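Local coordinates for ABC transporter periplasmic peptide-binding protein (Pseudoalteromonas, PDB 4QFL) that binds dipeptides such as Ala-Phe, probably as the periplasmic receptor of an ABC transporter that takes them up, at residues A[100-105]-A[212-217]; A[462-467]-A[491-496]. One frame throughout, in Å; residues are numbered along the deposited sequence.

The two contacts lie on opposite sides of the centre of the chain, contact 1 about 25 Å from it and contact 2 about 21 Å. Their own centres are about 45 Å apart, and their nearest atoms about 34 Å. In contact 1 the loop 100-105 packs on strand 213-219. In contact 2 two helices, 465-475 and 480-497, meet near the Cys450-Cys463 disulfide. Neither contact contains a residue of the dipeptide pocket. The side chain of Ile494 in contact 2 is about 14 Å from the bound phenylalanine, too far to touch it. The contacts follow each other in sequence, the first closing before the second opens.

Contact 1. Residues A[100-105]-A[212-217]; sequences KFHTTA and PYIYKE
The His102 ring has Ile214 over one face. Ile214 CG1 sits 3.6 Å from the ring centroid and 16° off the ring normal, a CH-pi contact displaced toward the CD2 rim. The carbonyl of Tyr213 approaches the same ring obliquely, with Tyr213 O 2.9 Å from His102 CE1. Tyr213 O is not hydrogen-bonded to NE2, because the angle is poor. NE2 instead bonds to Gly211 O, just before the strand, and Thr104 OG1 bonds to Tyr106 N within its own loop. The second flat group, Tyr215, has the backbone N of Glu217 above one face, offset toward the rim.

His102 and Ile214 run past each other in opposite directions. CG1 of Ile214 is anti to its own carbonyl carbon (chi1 -54°), which sets this branch over the imidazole. The other branch serves Thr104: Ile214 CG2 touches Thr104 CG2 at 3.6 Å. Ile214 CD1 reaches Thr103 O at 3.8 Å.

Strand 213-219 forms an antiparallel pair with strand 223-228. Lys216 and Glu217 both face Arg225, a classic beta bulge, and Glu217 OE1 makes a salt bridge to Arg225 NE. The loop 100-105, which leads from strand 90-95 to helix 115-126, packs against the strand without a direct hydrogen bond between the segments.

Two waters supply polar links. One is hydrogen-bonded to His102 ND1 at 3.1 Å and accepts from Tyr215 N at 2.6 Å. Both ring nitrogens of the buried histidine therefore have a partner. The other water accepts from Ala105 N at 3.0 Å and donates to Tyr215 O at 2.9 Å, so it joins backbone to backbone.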
ATOM      1  N   LYS A 100     -19.156 -17.839   8.886  1.00 23.42           N
ATOM      2  CA  LYS A 100     -19.891 -16.994   9.820  1.00 23.19           C
ATOM      3  C   LYS A 100     -19.249 -15.634  10.008  1.00 23.53           C
ATOM      4  O   LYS A 100     -18.042 -15.531  10.205  1.00 24.84           O
ATOM      5  CB  LYS A 100     -20.005 -17.672  11.191  1.00 26.50           C
ATOM      6  CG  LYS A 100     -21.022 -18.804  11.253  1.00 24.65           C
ATOM      7  CD  LYS A 100     -20.962 -19.484  12.589  1.00 28.26           C
ATOM      8  CE  LYS A 100     -21.778 -20.754  12.603  1.00 28.43           C
ATOM      9  NZ  LYS A 100     -21.710 -21.386  13.940  1.00 35.53           N
ATOM     10  N   PHE A 101     -20.066 -14.593   9.961  1.00 21.74           N
ATOM     11  CA  PHE A 101     -19.618 -13.276  10.376  1.00 21.37           C
ATOM     12  C   PHE A 101     -19.445 -13.216  11.886  1.00 22.00           C
ATOM     13  O   PHE A 101     -20.066 -13.980  12.621  1.00 22.77           O
ATOM     14  CB  PHE A 101     -20.589 -12.192   9.908  1.00 21.25           C
ATOM     15  CG  PHE A 101     -20.468 -11.879   8.448  1.00 20.44           C
ATOM     16  CD1 PHE A 101     -19.404 -11.125   7.973  1.00 22.03           C
ATOM     17  CD2 PHE A 101     -21.404 -12.346   7.545  1.00 21.50           C
ATOM     18  CE1 PHE A 101     -19.279 -10.834   6.626  1.00 19.35           C
ATOM     19  CE2 PHE A 101     -21.283 -12.060   6.200  1.00 21.07           C
ATOM     20  CZ  PHE A 101     -20.214 -11.306   5.742  1.00 22.95           C
ATOM     21  N   HIS A 102     -18.591 -12.297  12.331  1.00 20.66           N
ATOM     22  CA  HIS A 102     -18.320 -12.081  13.753  1.00 20.36           C
ATOM     23  C   HIS A 102     -19.553 -11.804  14.588  1.00 19.80           C
ATOM     24  O   HIS A 102     -20.463 -11.085  14.181  1.00 22.15           O
ATOM     25  CB  HIS A 102     -17.368 -10.900  13.952  1.00 18.97           C
ATOM     26  CG  HIS A 102     -16.012 -11.109  13.364  1.00 17.92           C
ATOM     27  ND1 HIS A 102     -15.197 -10.062  13.000  1.00 16.09           N
ATOM     28  CD2 HIS A 102     -15.324 -12.239  13.084  1.00 17.63           C
ATOM     29  CE1 HIS A 102     -14.066 -10.536  12.514  1.00 16.55           C
ATOM     30  NE2 HIS A 102     -14.118 -11.854  12.552  1.00 19.49           N
ATOM     31  N   THR A 103     -19.575 -12.390  15.770  1.00 21.30           N
ATOM     32  CA  THR A 103     -20.430 -11.899  16.817  1.00 24.28           C
ATOM     33  C   THR A 103     -19.560 -10.930  17.593  1.00 24.59           C
ATOM     34  O   THR A 103     -18.500 -11.298  18.100  1.00 24.27           O
ATOM     35  CB  THR A 103     -20.912 -13.028  17.731  1.00 25.07           C
ATOM     36  OG1 THR A 103     -21.772 -13.902  16.990  1.00 25.62           O
ATOM     37  CG2 THR A 103     -21.668 -12.462  18.927  1.00 24.65           C
ATOM     38  N   THR A 104     -19.989  -9.678  17.651  1.00 24.84           N
ATOM     39  CA  THR A 104     -19.266  -8.672  18.393  1.00 23.36           C
ATOM     40  C   THR A 104     -20.222  -8.115  19.420  1.00 24.67           C
ATOM     41  O   THR A 104     -21.379  -8.533  19.479  1.00 26.76           O
ATOM     42  CB  THR A 104     -18.875  -7.516  17.495  1.00 23.14           C
ATOM     43  OG1 THR A 104     -20.064  -6.800  17.139  1.00 23.54           O
ATOM     44  CG2 THR A 104     -18.159  -8.023  16.238  1.00 22.38           C
ATOM     45  N   ALA A 105     -19.742  -7.157  20.211  1.00 25.65           N
ATOM     46  CA  ALA A 105     -20.567  -6.470  21.203  1.00 26.74           C
ATOM     47  C   ALA A 105     -21.736  -5.732  20.556  1.00 25.10           C
ATOM     48  O   ALA A 105     -22.778  -5.579  21.168  1.00 28.01           O
ATOM     49  CB  ALA A 105     -19.721  -5.499  22.022  1.00 27.34           C
ATOM     50  N   PRO A 212      -9.932 -14.025  11.249  1.00 19.31           N
ATOM     51  CA  PRO A 212      -9.461 -14.784  12.424  1.00 16.98           C
ATOM     52  C   PRO A 212      -9.582 -14.054  13.763  1.00 18.54           C
ATOM     53  O   PRO A 212      -9.558 -14.714  14.796  1.00 19.29           O
ATOM     54  CB  PRO A 212      -7.985 -15.052  12.104  1.00 19.33           C
ATOM     55  CG  PRO A 212      -7.604 -14.000  11.132  1.00 17.85           C
ATOM     56  CD  PRO A 212      -8.842 -13.757  10.299  1.00 17.80           C
ATOM     57  N   TYR A 213      -9.689 -12.728  13.747  1.00 20.32           N
ATOM     58  CA  TYR A 213      -9.837 -11.965  14.982  1.00 18.89           C
ATOM     59  C   TYR A 213     -11.005 -11.009  14.889  1.00 18.89           C
ATOM     60  O   TYR A 213     -11.423 -10.627  13.803  1.00 19.16           O
ATOM     61  CB  TYR A 213      -8.553 -11.212  15.316  1.00 17.46           C
ATOM     62  CG  TYR A 213      -7.339 -12.106  15.319  1.00 19.80           C
ATOM     63  CD1 TYR A 213      -6.978 -12.824  16.461  1.00 22.21           C
ATOM     64  CD2 TYR A 213      -6.557 -12.243  14.179  1.00 18.59           C
ATOM     65  CE1 TYR A 213      -5.860 -13.653  16.470  1.00 22.08           C
ATOM     66  CE2 TYR A 213      -5.440 -13.071  14.175  1.00 22.19           C
ATOM     67  CZ  TYR A 213      -5.099 -13.776  15.326  1.00 20.54           C
ATOM     68  OH  TYR A 213      -3.988 -14.594  15.326  1.00 25.70           O
ATOM     69  N   ILE A 214     -11.525 -10.622  16.046  1.00 20.89           N
ATOM     70  CA  ILE A 214     -12.727  -9.813  16.136  1.00 17.42           C
ATOM     71  C   ILE A 214     -12.395  -8.522  16.841  1.00 19.49           C
ATOM     72  O   ILE A 214     -11.547  -8.496  17.729  1.00 21.98           O
ATOM     73  CB  ILE A 214     -13.818 -10.541  16.943  1.00 20.86           C
ATOM     74  CG1 ILE A 214     -14.058 -11.929  16.357  1.00 20.87           C
ATOM     75  CG2 ILE A 214     -15.101  -9.730  16.980  1.00 22.19           C
ATOM     76  CD1 ILE A 214     -15.103 -12.721  17.099  1.00 21.35           C
ATOM     77  N   TYR A 215     -13.061  -7.448  16.450  1.00 20.44           N
ATOM     78  CA  TYR A 215     -12.864  -6.147  17.084  1.00 21.95           C
ATOM     79  C   TYR A 215     -13.352  -6.132  18.536  1.00 23.20           C
ATOM     80  O   TYR A 215     -14.483  -6.539  18.828  1.00 22.67           O
ATOM     81  CB  TYR A 215     -13.579  -5.064  16.279  1.00 18.39           C
ATOM     82  CG  TYR A 215     -13.559  -3.693  16.907  1.00 19.34           C
ATOM     83  CD1 TYR A 215     -14.474  -3.350  17.896  1.00 21.44           C
ATOM     84  CD2 TYR A 215     -12.643  -2.733  16.494  1.00 19.31           C
ATOM     85  CE1 TYR A 215     -14.470  -2.094  18.466  1.00 22.74           C
ATOM     86  CE2 TYR A 215     -12.630  -1.471  17.060  1.00 21.65           C
ATOM     87  CZ  TYR A 215     -13.552  -1.160  18.044  1.00 21.72           C
ATOM     88  OH  TYR A 215     -13.552   0.088  18.612  1.00 24.85           O
ATOM     89  N   LYS A 216     -12.493  -5.661  19.438  1.00 23.18           N
ATOM     90  CA  LYS A 216     -12.861  -5.478  20.845  1.00 22.69           C
ATOM     91  C   LYS A 216     -12.829  -4.000  21.262  1.00 23.19           C
ATOM     92  O   LYS A 216     -13.819  -3.468  21.762  1.00 24.97           O
ATOM     93  CB  LYS A 216     -11.949  -6.313  21.749  1.00 23.22           C
ATOM     94  CG  LYS A 216     -12.247  -6.199  23.228  1.00 29.32           C
ATOM     95  CD  LYS A 216     -13.610  -6.772  23.572  1.00 27.51           C
ATOM     96  CE  LYS A 216     -14.004  -6.462  25.022  1.00 34.11           C
ATOM     97  NZ  LYS A 216     -13.077  -7.076  26.020  1.00 34.51           N
ATOM     98  N   GLU A 217     -11.704  -3.329  21.021  1.00 23.67           N
ATOM     99  CA  GLU A 217     -11.463  -2.022  21.612  1.00 24.76           C
ATOM    100  C   GLU A 217     -10.475  -1.177  20.808  1.00 22.48           C
ATOM    101  O   GLU A 217      -9.585  -1.698  20.145  1.00 20.10           O
ATOM    102  CB  GLU A 217     -10.923  -2.237  23.029  1.00 28.28           C
ATOM    103  CG  GLU A 217     -10.762  -0.995  23.878  1.00 30.76           C
ATOM    104  CD  GLU A 217     -10.095  -1.307  25.206  1.00 35.09           C
ATOM    105  OE1 GLU A 217     -10.172  -2.474  25.646  1.00 41.37           O
ATOM    106  OE2 GLU A 217      -9.483  -0.396  25.803  1.00 41.25           O
TER
HETATM  107  O   HOH W   1     -14.642  -7.340  14.352  1.00 19.00           O
HETATM  108  O   HOH W   2     -16.956  -5.981  20.289  1.00 27.14           O

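Contact 2. Residues A[462-467]-A[491-496]; sequences WCNPEF and QSMIIE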
ATOM      1  N   TRP A 462       0.708  14.362 -11.570  1.00 17.95           N
ATOM      2  CA  TRP A 462       1.083  14.225 -12.978  1.00 18.62           C
ATOM      3  C   TRP A 462       0.029  13.454 -13.762  1.00 21.11           C
ATOM      4  O   TRP A 462      -0.084  12.226 -13.651  1.00 20.13           O
ATOM      5  CB  TRP A 462       2.424  13.495 -13.045  1.00 19.32           C
ATOM      6  CG  TRP A 462       3.134  13.412 -14.364  1.00 17.76           C
ATOM      7  CD1 TRP A 462       3.745  14.435 -15.041  1.00 17.90           C
ATOM      8  CD2 TRP A 462       3.397  12.214 -15.123  1.00 20.32           C
ATOM      9  NE1 TRP A 462       4.341  13.952 -16.185  1.00 20.04           N
ATOM     10  CE2 TRP A 462       4.146  12.599 -16.257  1.00 18.61           C
ATOM     11  CE3 TRP A 462       3.062  10.862 -14.955  1.00 18.18           C
ATOM     12  CZ2 TRP A 462       4.569  11.671 -17.218  1.00 17.71           C
ATOM     13  CZ3 TRP A 462       3.483   9.942 -15.919  1.00 17.40           C
ATOM     14  CH2 TRP A 462       4.228  10.355 -17.031  1.00 18.10           C
ATOM     15  N   CYS A 463      -0.759  14.176 -14.545  1.00 21.94           N
ATOM     16  CA  CYS A 463      -1.710  13.522 -15.422  1.00 19.48           C
ATOM     17  C   CYS A 463      -1.181  13.566 -16.847  1.00 21.88           C
ATOM     18  O   CYS A 463      -1.130  14.624 -17.464  1.00 21.47           O
ATOM     19  CB  CYS A 463      -3.079  14.183 -15.328  1.00 22.46           C
ATOM     20  SG  CYS A 463      -4.319  13.440 -16.407  1.00 25.70           S
ATOM     21  N   ASN A 464      -0.770  12.406 -17.349  1.00 19.92           N
ATOM     22  CA  ASN A 464      -0.234  12.278 -18.702  1.00 20.88           C
ATOM     23  C   ASN A 464      -1.027  11.204 -19.444  1.00 21.78           C
ATOM     24  O   ASN A 464      -0.780  10.003 -19.289  1.00 20.16           O
ATOM     25  CB  ASN A 464       1.260  11.936 -18.643  1.00 21.34           C
ATOM     26  CG  ASN A 464       1.925  11.938 -20.009  1.00 20.67           C
ATOM     27  OD1 ASN A 464       1.343  11.500 -20.992  1.00 24.03           O
ATOM     28  ND2 ASN A 464       3.153  12.435 -20.069  1.00 23.69           N
ATOM     29  N   PRO A 465      -2.024  11.631 -20.228  1.00 20.50           N
ATOM     30  CA  PRO A 465      -2.885  10.649 -20.901  1.00 21.54           C
ATOM     31  C   PRO A 465      -2.104   9.704 -21.828  1.00 20.51           C
ATOM     32  O   PRO A 465      -2.498   8.566 -22.044  1.00 18.90           O
ATOM     33  CB  PRO A 465      -3.866  11.532 -21.685  1.00 25.55           C
ATOM     34  CG  PRO A 465      -3.928  12.826 -20.881  1.00 21.24           C
ATOM     35  CD  PRO A 465      -2.516  13.015 -20.382  1.00 22.71           C
ATOM     36  N   GLU A 466      -0.994  10.191 -22.362  1.00 19.72           N
ATOM     37  CA  GLU A 466      -0.118   9.402 -23.205  1.00 20.10           C
ATOM     38  C   GLU A 466       0.447   8.209 -22.432  1.00 19.91           C
ATOM     39  O   GLU A 466       0.449   7.083 -22.923  1.00 20.16           O
ATOM     40  CB  GLU A 466       0.993  10.299 -23.736  1.00 20.79           C
ATOM     41  CG  GLU A 466       0.516  11.295 -24.813  1.00 26.36           C
ATOM     42  CD  GLU A 466      -0.429  12.413 -24.314  1.00 29.12           C
ATOM     43  OE1 GLU A 466      -1.374  12.750 -25.069  1.00 30.33           O
ATOM     44  OE2 GLU A 466      -0.220  12.978 -23.205  1.00 28.20           O
ATOM     45  N   PHE A 467       0.904   8.476 -21.218  1.00 18.91           N
ATOM     46  CA  PHE A 467       1.369   7.454 -20.280  1.00 19.99           C
ATOM     47  C   PHE A 467       0.244   6.468 -19.969  1.00 18.50           C
ATOM     48  O   PHE A 467       0.435   5.259 -20.024  1.00 16.95           O
ATOM     49  CB  PHE A 467       1.862   8.141 -18.993  1.00 18.48           C
ATOM     50  CG  PHE A 467       2.250   7.191 -17.900  1.00 19.28           C
ATOM     51  CD1 PHE A 467       3.447   6.503 -17.951  1.00 18.73           C
ATOM     52  CD2 PHE A 467       1.422   6.999 -16.810  1.00 19.68           C
ATOM     53  CE1 PHE A 467       3.796   5.640 -16.934  1.00 17.66           C
ATOM     54  CE2 PHE A 467       1.771   6.136 -15.804  1.00 16.38           C
ATOM     55  CZ  PHE A 467       2.946   5.460 -15.867  1.00 18.32           C
ATOM     56  N   GLN A 491       8.114   2.385 -18.343  1.00 18.67           N
ATOM     57  CA  GLN A 491       9.270   2.622 -17.492  1.00 16.52           C
ATOM     58  C   GLN A 491      10.157   3.687 -18.114  1.00 19.81           C
ATOM     59  O   GLN A 491      10.696   4.548 -17.417  1.00 19.77           O
ATOM     60  CB  GLN A 491      10.059   1.334 -17.268  1.00 16.59           C
ATOM     61  CG  GLN A 491       9.346   0.345 -16.393  1.00 15.59           C
ATOM     62  CD  GLN A 491       9.979  -1.026 -16.423  1.00 17.22           C
ATOM     63  OE1 GLN A 491      10.883  -1.313 -15.648  1.00 20.89           O
ATOM     64  NE2 GLN A 491       9.502  -1.881 -17.308  1.00 17.08           N
ATOM     65  N   SER A 492      10.304   3.626 -19.432  1.00 19.75           N
ATOM     66  CA  SER A 492      11.133   4.588 -20.151  1.00 21.52           C
ATOM     67  C   SER A 492      10.609   6.025 -20.043  1.00 21.77           C
ATOM     68  O   SER A 492      11.383   6.976 -19.855  1.00 21.33           O
ATOM     69  CB  SER A 492      11.259   4.182 -21.614  1.00 23.34           C
ATOM     70  OG  SER A 492      12.017   2.996 -21.720  1.00 27.40           O
ATOM     71  N   MET A 493       9.293   6.166 -20.161  1.00 21.24           N
ATOM     72  CA  MET A 493       8.654   7.471 -20.132  1.00 17.60           C
ATOM     73  C   MET A 493       8.851   8.123 -18.775  1.00 20.54           C
ATOM     74  O   MET A 493       9.133   9.314 -18.680  1.00 20.76           O
ATOM     75  CB  MET A 493       7.168   7.342 -20.464  1.00 19.10           C
ATOM     76  CG  MET A 493       6.512   8.666 -20.811  1.00 21.82           C
ATOM     77  SD  MET A 493       4.790   8.540 -21.326  1.00 27.16           S
ATOM     78  CE  MET A 493       4.949   7.568 -22.809  1.00 24.43           C
ATOM     79  N   ILE A 494       8.722   7.326 -17.723  1.00 18.80           N
ATOM     80  CA  ILE A 494       8.904   7.827 -16.375  1.00 18.11           C
ATOM     81  C   ILE A 494      10.314   8.405 -16.196  1.00 18.98           C
ATOM     82  O   ILE A 494      10.489   9.445 -15.563  1.00 18.20           O
ATOM     83  CB  ILE A 494       8.599   6.725 -15.354  1.00 18.30           C
ATOM     84  CG1 ILE A 494       7.107   6.387 -15.401  1.00 18.46           C
ATOM     85  CG2 ILE A 494       9.023   7.157 -13.964  1.00 17.36           C
ATOM     86  CD1 ILE A 494       6.703   5.148 -14.589  1.00 19.16           C
ATOM     87  N   ILE A 495      11.310   7.745 -16.788  1.00 20.43           N
ATOM     88  CA  ILE A 495      12.688   8.233 -16.738  1.00 21.68           C
ATOM     89  C   ILE A 495      12.884   9.465 -17.610  1.00 21.00           C
ATOM     90  O   ILE A 495      13.606  10.379 -17.231  1.00 20.77           O
ATOM     91  CB  ILE A 495      13.708   7.149 -17.151  1.00 19.97           C
ATOM     92  CG1 ILE A 495      13.761   6.049 -16.098  1.00 19.93           C
ATOM     93  CG2 ILE A 495      15.100   7.747 -17.299  1.00 25.05           C
ATOM     94  CD1 ILE A 495      13.779   6.582 -14.690  1.00 26.22           C
ATOM     95  N   GLU A 496      12.255   9.475 -18.782  1.00 21.01           N
ATOM     96  CA  GLU A 496      12.349  10.610 -19.699  1.00 24.28           C
ATOM     97  C   GLU A 496      11.722  11.838 -19.084  1.00 21.42           C
ATOM     98  O   GLU A 496      12.295  12.921 -19.119  1.00 23.18           O
ATOM     99  CB  GLU A 496      11.622  10.318 -21.011  1.00 23.61           C
ATOM    100  CG  GLU A 496      12.079   9.077 -21.747  1.00 28.74           C
ATOM    101  CD  GLU A 496      13.335   9.299 -22.570  1.00 39.14           C
ATOM    102  OE1 GLU A 496      13.343   8.866 -23.749  1.00 46.97           O
ATOM    103  OE2 GLU A 496      14.309   9.893 -22.040  1.00 37.16           O
TER
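Phe467 and Met493 form a Met-aromatic contact. Met493 SD lies at the edge of the phenyl ring, 5.4 Å from its centroid and 85° off the normal. The sulfur is closest to the root of the side chain, 3.7 Å from Phe467 CA and 3.8 Å from Phe467 CB. Met493 CG is anti to its backbone N (chi1 -165°), and the chain runs on extended to SD before bending at the last torsion.

Apolar packing continues at the far end of the ring, at CE1 and CZ. Ile494 CG1 touches Phe467 CE1 at 3.7 Å, and Ile494 CD1 reaches both CE1 and CZ. From within its own segment, Trp462 sets CZ3 against one face of the phenyl ring, 3.6 Å above its plane and offset toward the rim. Asn464 CB in turn lies over one face of the Trp462 indole, also toward the rim. Leu448 of helix 445-448 touches Trp462, Phe467 and Ile494 alike. An alanine in place of Phe467 would probably open a gap between Trp462 and Ile494 and leave the indole without the face that its CZ3 rests on.

The contact thus joins the first turn of helix 465-475 to a late turn of helix 480-497, two helices that follow each other in the chain. The loop before the first is tied to helix 450-454 by the Cys450-Cys463 disulfide.

The polar part is an N-cap. Asn464 OD1 accepts from Phe467 N at 3.1 Å, with a fairly straight N-H...O angle of 159° and the donor lying above the carboxamide plane.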